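Long-range contact in proto-oncogene tyrosine-protein kinase receptor Ret (Danio rerio, PDB 7AMK), which is a receptor tyrosine kinase whose extracellular region, with its cadherin-like domains, takes part in assembly with GDNF and the co-receptor GFR alpha 1: residues 240-250 / 352-362. The protein carries 4 engineered substitutions. Numbering follows the deposited sequence.
With NAG (2-acetamido-2-deoxy-beta-D-glucopyranose), chain F; FUC (alpha-L-fucopyranose), chain B.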
loop_
_atom_site.group_PDB
_atom_site.type_symbol
_atom_site.label_atom_id
_atom_site.label_comp_id
_atom_site.label_asym_id
_atom_site.label_seq_id
_atom_site.Cartn_x
_atom_site.Cartn_y
_atom_site.Cartn_z
ATOM N N ASP A 240 -8.105 21.667 4.232
ATOM C CA ASP A 240 -9.173 20.928 3.584
ATOM C C ASP A 240 -8.790 20.504 2.178
ATOM O O ASP A 240 -9.639 19.994 1.439
ATOM C CB ASP A 240 -10.467 21.748 3.554
ATOM C CG ASP A 240 -10.338 23.042 2.745
ATOM O OD1 ASP A 240 -9.856 23.000 1.591
ATOM O OD2 ASP A 240 -10.752 24.103 3.264
ATOM N N THR A 241 -7.532 20.688 1.799
ATOM C CA THR A 241 -7.073 20.456 0.437
ATOM C C THR A 241 -5.860 19.537 0.444
ATOM O O THR A 241 -4.970 19.662 1.285
ATOM C CB THR A 241 -6.723 21.781 -0.259
ATOM O OG1 THR A 241 -7.921 22.552 -0.424
ATOM C CG2 THR A 241 -6.083 21.529 -1.624
ATOM N N GLU A 242 -5.832 18.614 -0.498
ATOM C CA GLU A 242 -4.733 17.677 -0.640
ATOM C C GLU A 242 -4.194 17.801 -2.057
ATOM O O GLU A 242 -4.961 17.725 -3.026
ATOM C CB GLU A 242 -5.203 16.252 -0.336
ATOM C CG GLU A 242 -4.116 15.195 -0.436
ATOM C CD GLU A 242 -3.122 15.275 0.703
ATOM O OE1 GLU A 242 -3.136 16.287 1.438
ATOM O OE2 GLU A 242 -2.332 14.319 0.861
ATOM N N ASP A 243 -2.884 18.024 -2.176
ATOM C CA ASP A 243 -2.223 18.079 -3.476
ATOM C C ASP A 243 -1.885 16.667 -3.933
ATOM O O ASP A 243 -1.244 15.902 -3.204
ATOM C CB ASP A 243 -0.955 18.930 -3.403
ATOM C CG ASP A 243 -1.242 20.437 -3.295
ATOM O OD1 ASP A 243 -2.417 20.856 -3.366
ATOM O OD2 ASP A 243 -0.271 21.212 -3.138
ATOM N N VAL A 244 -2.335 16.314 -5.133
ATOM C CA VAL A 244 -2.130 14.982 -5.691
ATOM C C VAL A 244 -1.388 15.094 -7.015
ATOM O O VAL A 244 -1.774 15.877 -7.895
ATOM C CB VAL A 244 -3.460 14.242 -5.885
ATOM C CG1 VAL A 244 -3.247 13.056 -6.827
ATOM C CG2 VAL A 244 -4.009 13.802 -4.534
ATOM N N LEU A 245 -0.328 14.306 -7.153
ATOM C CA LEU A 245 0.425 14.184 -8.391
ATOM C C LEU A 245 0.243 12.773 -8.918
ATOM O O LEU A 245 0.463 11.803 -8.185
ATOM C CB LEU A 245 1.913 14.491 -8.182
ATOM C CG LEU A 245 2.773 14.409 -9.462
ATOM C CD1 LEU A 245 2.333 15.438 -10.499
ATOM C CD2 LEU A 245 4.282 14.517 -9.206
ATOM N N VAL A 246 -0.189 12.664 -10.169
ATOM C CA VAL A 246 -0.232 11.398 -10.894
ATOM C C VAL A 246 0.830 11.457 -11.984
ATOM O O VAL A 246 0.731 12.267 -12.917
ATOM C CB VAL A 246 -1.605 11.126 -11.514
ATOM C CG1 VAL A 246 -1.579 9.765 -12.201
ATOM C CG2 VAL A 246 -2.689 11.217 -10.462
ATOM N N GLU A 247 1.824 10.580 -11.887
ATOM C CA GLU A 247 2.916 10.550 -12.847
ATOM C C GLU A 247 3.296 9.103 -13.130
ATOM O O GLU A 247 2.573 8.408 -13.854
ATOM C CB GLU A 247 4.115 11.359 -12.329
ATOM C CG GLU A 247 5.265 11.500 -13.360
ATOM C CD GLU A 247 6.273 12.594 -13.003
ATOM O OE1 GLU A 247 6.290 13.054 -11.838
ATOM O OE2 GLU A 247 7.049 12.995 -13.895
ATOM N N PHE A 248 4.405 8.641 -12.542
ATOM C CA PHE A 248 4.933 7.317 -12.864
ATOM C C PHE A 248 4.090 6.189 -12.293
ATOM O O PHE A 248 4.186 5.063 -12.777
ATOM C CB PHE A 248 6.378 7.197 -12.371
ATOM C CG PHE A 248 7.301 8.181 -13.014
ATOM C CD1 PHE A 248 7.678 8.035 -14.340
ATOM C CD2 PHE A 248 7.768 9.274 -12.310
ATOM C CE1 PHE A 248 8.514 8.947 -14.945
ATOM C CE2 PHE A 248 8.605 10.191 -12.915
ATOM C CZ PHE A 248 8.974 10.032 -14.222
ATOM N N ASP A 249 3.250 6.466 -11.295
ATOM C CA ASP A 249 2.329 5.473 -10.747
ATOM C C ASP A 249 0.936 5.796 -11.251
ATOM O O ASP A 249 0.311 6.755 -10.789
ATOM C CB ASP A 249 2.349 5.459 -9.221
ATOM C CG ASP A 249 1.368 4.445 -8.627
ATOM O OD1 ASP A 249 0.323 4.150 -9.252
ATOM O OD2 ASP A 249 1.644 3.934 -7.521
ATOM N N ARG A 250 0.430 4.964 -12.149
ATOM C CA ARG A 250 -0.892 5.168 -12.714
ATOM C C ARG A 250 -1.754 3.916 -12.594
ATOM O O ARG A 250 -2.711 3.766 -13.352
ATOM C CB ARG A 250 -0.770 5.598 -14.181
ATOM C CG ARG A 250 0.577 6.196 -14.526
ATOM C CD ARG A 250 0.647 6.614 -15.983
ATOM N NE ARG A 250 0.623 8.067 -16.147
ATOM C CZ ARG A 250 -0.392 8.741 -16.670
ATOM N NH1 ARG A 250 -1.482 8.129 -17.078
ATOM N NH2 ARG A 250 -0.304 10.062 -16.797
ATOM N N LEU A 352 -16.607 20.798 2.793
ATOM C CA LEU A 352 -16.181 20.705 1.408
ATOM C C LEU A 352 -14.700 20.324 1.372
ATOM O O LEU A 352 -13.861 21.034 1.930
ATOM C CB LEU A 352 -16.436 22.036 0.696
ATOM C CG LEU A 352 -16.179 22.077 -0.808
ATOM C CD1 LEU A 352 -16.968 21.003 -1.520
ATOM C CD2 LEU A 352 -16.531 23.449 -1.370
ATOM N N LEU A 353 -14.382 19.203 0.732
ATOM C CA LEU A 353 -13.001 18.767 0.581
ATOM C C LEU A 353 -12.525 19.009 -0.845
ATOM O O LEU A 353 -13.315 18.966 -1.790
ATOM C CB LEU A 353 -12.839 17.290 0.921
ATOM C CG LEU A 353 -13.188 16.889 2.350
ATOM C CD1 LEU A 353 -13.055 15.375 2.502
ATOM C CD2 LEU A 353 -12.284 17.644 3.301
ATOM N N HIS A 354 -11.217 19.238 -0.990
ATOM C CA HIS A 354 -10.608 19.602 -2.262
ATOM C C HIS A 354 -9.409 18.714 -2.535
ATOM O O HIS A 354 -8.502 18.609 -1.699
ATOM C CB HIS A 354 -10.158 21.070 -2.281
ATOM C CG HIS A 354 -11.251 22.041 -1.980
ATOM N ND1 HIS A 354 -11.369 22.673 -0.761
ATOM C CD2 HIS A 354 -12.284 22.480 -2.735
ATOM C CE1 HIS A 354 -12.424 23.469 -0.781
ATOM N NE2 HIS A 354 -12.998 23.368 -1.965
ATOM N N PHE A 355 -9.395 18.102 -3.713
ATOM C CA PHE A 355 -8.232 17.384 -4.208
ATOM C C PHE A 355 -7.689 18.183 -5.385
ATOM O O PHE A 355 -8.380 18.358 -6.395
ATOM C CB PHE A 355 -8.586 15.946 -4.588
ATOM C CG PHE A 355 -8.880 15.058 -3.392
ATOM C CD1 PHE A 355 -7.847 14.454 -2.691
ATOM C CD2 PHE A 355 -10.191 14.830 -2.971
ATOM C CE1 PHE A 355 -8.109 13.637 -1.587
ATOM C CE2 PHE A 355 -10.458 14.017 -1.875
ATOM C CZ PHE A 355 -9.409 13.421 -1.178
ATOM N N ASN A 356 -6.472 18.704 -5.219
ATOM C CA ASN A 356 -5.782 19.509 -6.225
ATOM C C ASN A 356 -4.900 18.561 -7.030
ATOM O O ASN A 356 -3.790 18.230 -6.612
ATOM C CB ASN A 356 -4.966 20.609 -5.550
ATOM C CG ASN A 356 -4.245 21.475 -6.533
ATOM O OD1 ASN A 356 -4.646 21.561 -7.683
ATOM N ND2 ASN A 356 -3.178 22.129 -6.093
ATOM N N VAL A 357 -5.391 18.115 -8.184
ATOM C CA VAL A 357 -4.799 16.988 -8.900
ATOM C C VAL A 357 -3.968 17.490 -10.075
ATOM O O VAL A 357 -4.465 18.234 -10.932
ATOM C CB VAL A 357 -5.880 16.009 -9.388
ATOM C CG1 VAL A 357 -5.232 14.837 -10.144
ATOM C CG2 VAL A 357 -6.746 15.534 -8.219
ATOM N N THR A 358 -2.714 17.055 -10.129
ATOM C CA THR A 358 -1.852 17.235 -11.293
ATOM C C THR A 358 -1.580 15.866 -11.900
ATOM O O THR A 358 -1.030 14.990 -11.227
ATOM C CB THR A 358 -0.537 17.920 -10.907
ATOM O OG1 THR A 358 -0.783 19.301 -10.624
ATOM C CG2 THR A 358 0.478 17.817 -12.042
ATOM N N VAL A 359 -1.973 15.675 -13.156
ATOM C CA VAL A 359 -1.671 14.454 -13.895
ATOM C C VAL A 359 -0.693 14.820 -15.003
ATOM O O VAL A 359 -1.061 15.477 -15.985
ATOM C CB VAL A 359 -2.932 13.790 -14.458
ATOM C CG1 VAL A 359 -2.571 12.498 -15.217
ATOM C CG2 VAL A 359 -3.944 13.520 -13.337
ATOM N N LEU A 360 0.574 14.401 -14.843
ATOM C CA LEU A 360 1.545 14.642 -15.901
ATOM C C LEU A 360 1.576 13.460 -16.856
ATOM O O LEU A 360 1.266 12.332 -16.465
ATOM C CB LEU A 360 2.936 14.840 -15.319
ATOM C CG LEU A 360 3.043 15.752 -14.105
ATOM C CD1 LEU A 360 4.318 15.439 -13.361
ATOM C CD2 LEU A 360 3.039 17.198 -14.536
ATOM N N PRO A 361 1.937 13.712 -18.107
ATOM C CA PRO A 361 2.167 12.617 -19.047
ATOM C C PRO A 361 3.492 11.926 -18.779
ATOM O O PRO A 361 4.430 12.505 -18.227
ATOM C CB PRO A 361 2.198 13.330 -20.404
ATOM C CG PRO A 361 2.761 14.667 -20.072
ATOM C CD PRO A 361 2.181 15.026 -18.732
ATOM N N VAL A 362 3.567 10.671 -19.196
ATOM C CA VAL A 362 4.788 9.898 -19.012
ATOM C C VAL A 362 5.364 9.588 -20.395
ATOM O O VAL A 362 4.766 8.811 -21.163
ATOM C CB VAL A 362 4.529 8.623 -18.198
ATOM C CG1 VAL A 362 5.736 7.724 -18.228
ATOM C CG2 VAL A 362 4.168 9.021 -16.749
HETATM C C1 NAG F . -2.409 22.997 -6.957
HETATM C C2 NAG F . -2.353 24.426 -6.391
HETATM C C3 NAG F . -1.432 25.314 -7.229
HETATM C C4 NAG F . -0.081 24.652 -7.456
HETATM C C5 NAG F . -0.280 23.264 -8.043
HETATM C C6 NAG F . 1.016 22.516 -8.253
HETATM C C7 NAG F . -4.364 25.143 -5.182
HETATM C C8 NAG F . -5.720 25.774 -5.298
HETATM N N2 NAG F . -3.682 25.010 -6.323
HETATM O O3 NAG F . -1.253 26.554 -6.553
HETATM O O4 NAG F . 0.693 25.436 -8.357
HETATM O O5 NAG F . -1.075 22.490 -7.134
HETATM O O6 NAG F . 1.474 21.944 -7.036
HETATM O O7 NAG F . -3.910 24.764 -4.104
HETATM C C1 FUC B . 2.742 21.282 -7.223
HETATM C C2 FUC B . 3.604 21.603 -6.000
HETATM C C3 FUC B . 2.960 21.020 -4.724
HETATM C C4 FUC B . 2.741 19.508 -4.889
HETATM C C5 FUC B . 1.978 19.227 -6.199
HETATM C C6 FUC B . 1.925 17.753 -6.548
HETATM O O2 FUC B . 3.823 23.000 -5.884
HETATM O O3 FUC B . 3.795 21.209 -3.584
HETATM O O4 FUC B . 3.992 18.825 -4.896
HETATM O O5 FUC B . 2.565 19.895 -7.337
#
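Asn356 carries an N-linked glycan and is steadied by Asp243 on the neighbouring strand. The two form a parallel bridge pair with side chains on the same face, and so lie alongside one another; Asn356 CG leaves anti to the backbone N (chi1 -180°). From the base outward, Asn356 CB packs against Asp243 OD1 at 3.4 Å; CG leads to the branch where OD1 stays beside C1 of the N-acetylglucosamine, 2.8 Å away as the linkage dictates, and ND2 is bonded covalently to that C1. The remaining N-H of ND2 is given to Asp243 OD1 at 3.1 Å, in the amide plane but from above the carboxylate, the two planes being 76° apart. The other carboxylate oxygen, Asp243 OD2, lies against C3 of the fucose, whose methyl C6 sits 3.6 Å from Leu245 CB. Strand 241-246 is the A' half of the split first strand, which crosses from the other sheet and runs parallel to the last strand, 350-359, as in cadherin repeats. Backbone bonds run from His354 N to Asp240 O through to Leu360 N to Val246 O. On the inner face Val246 CB meets Val359 CG2 at 3.8 Å, and strands 255-263 and 312-321 cover this side. At one end, Asp240 OD1 accepts hydrogen bonds from both Thr241 OG1 and His354 ND1, the latter at 2.8 Å. Beyond the other end, bent at chi3 (108°), Arg250 sends NH2 to Leu360 O at 2.8 Å, within the guanidinium plane.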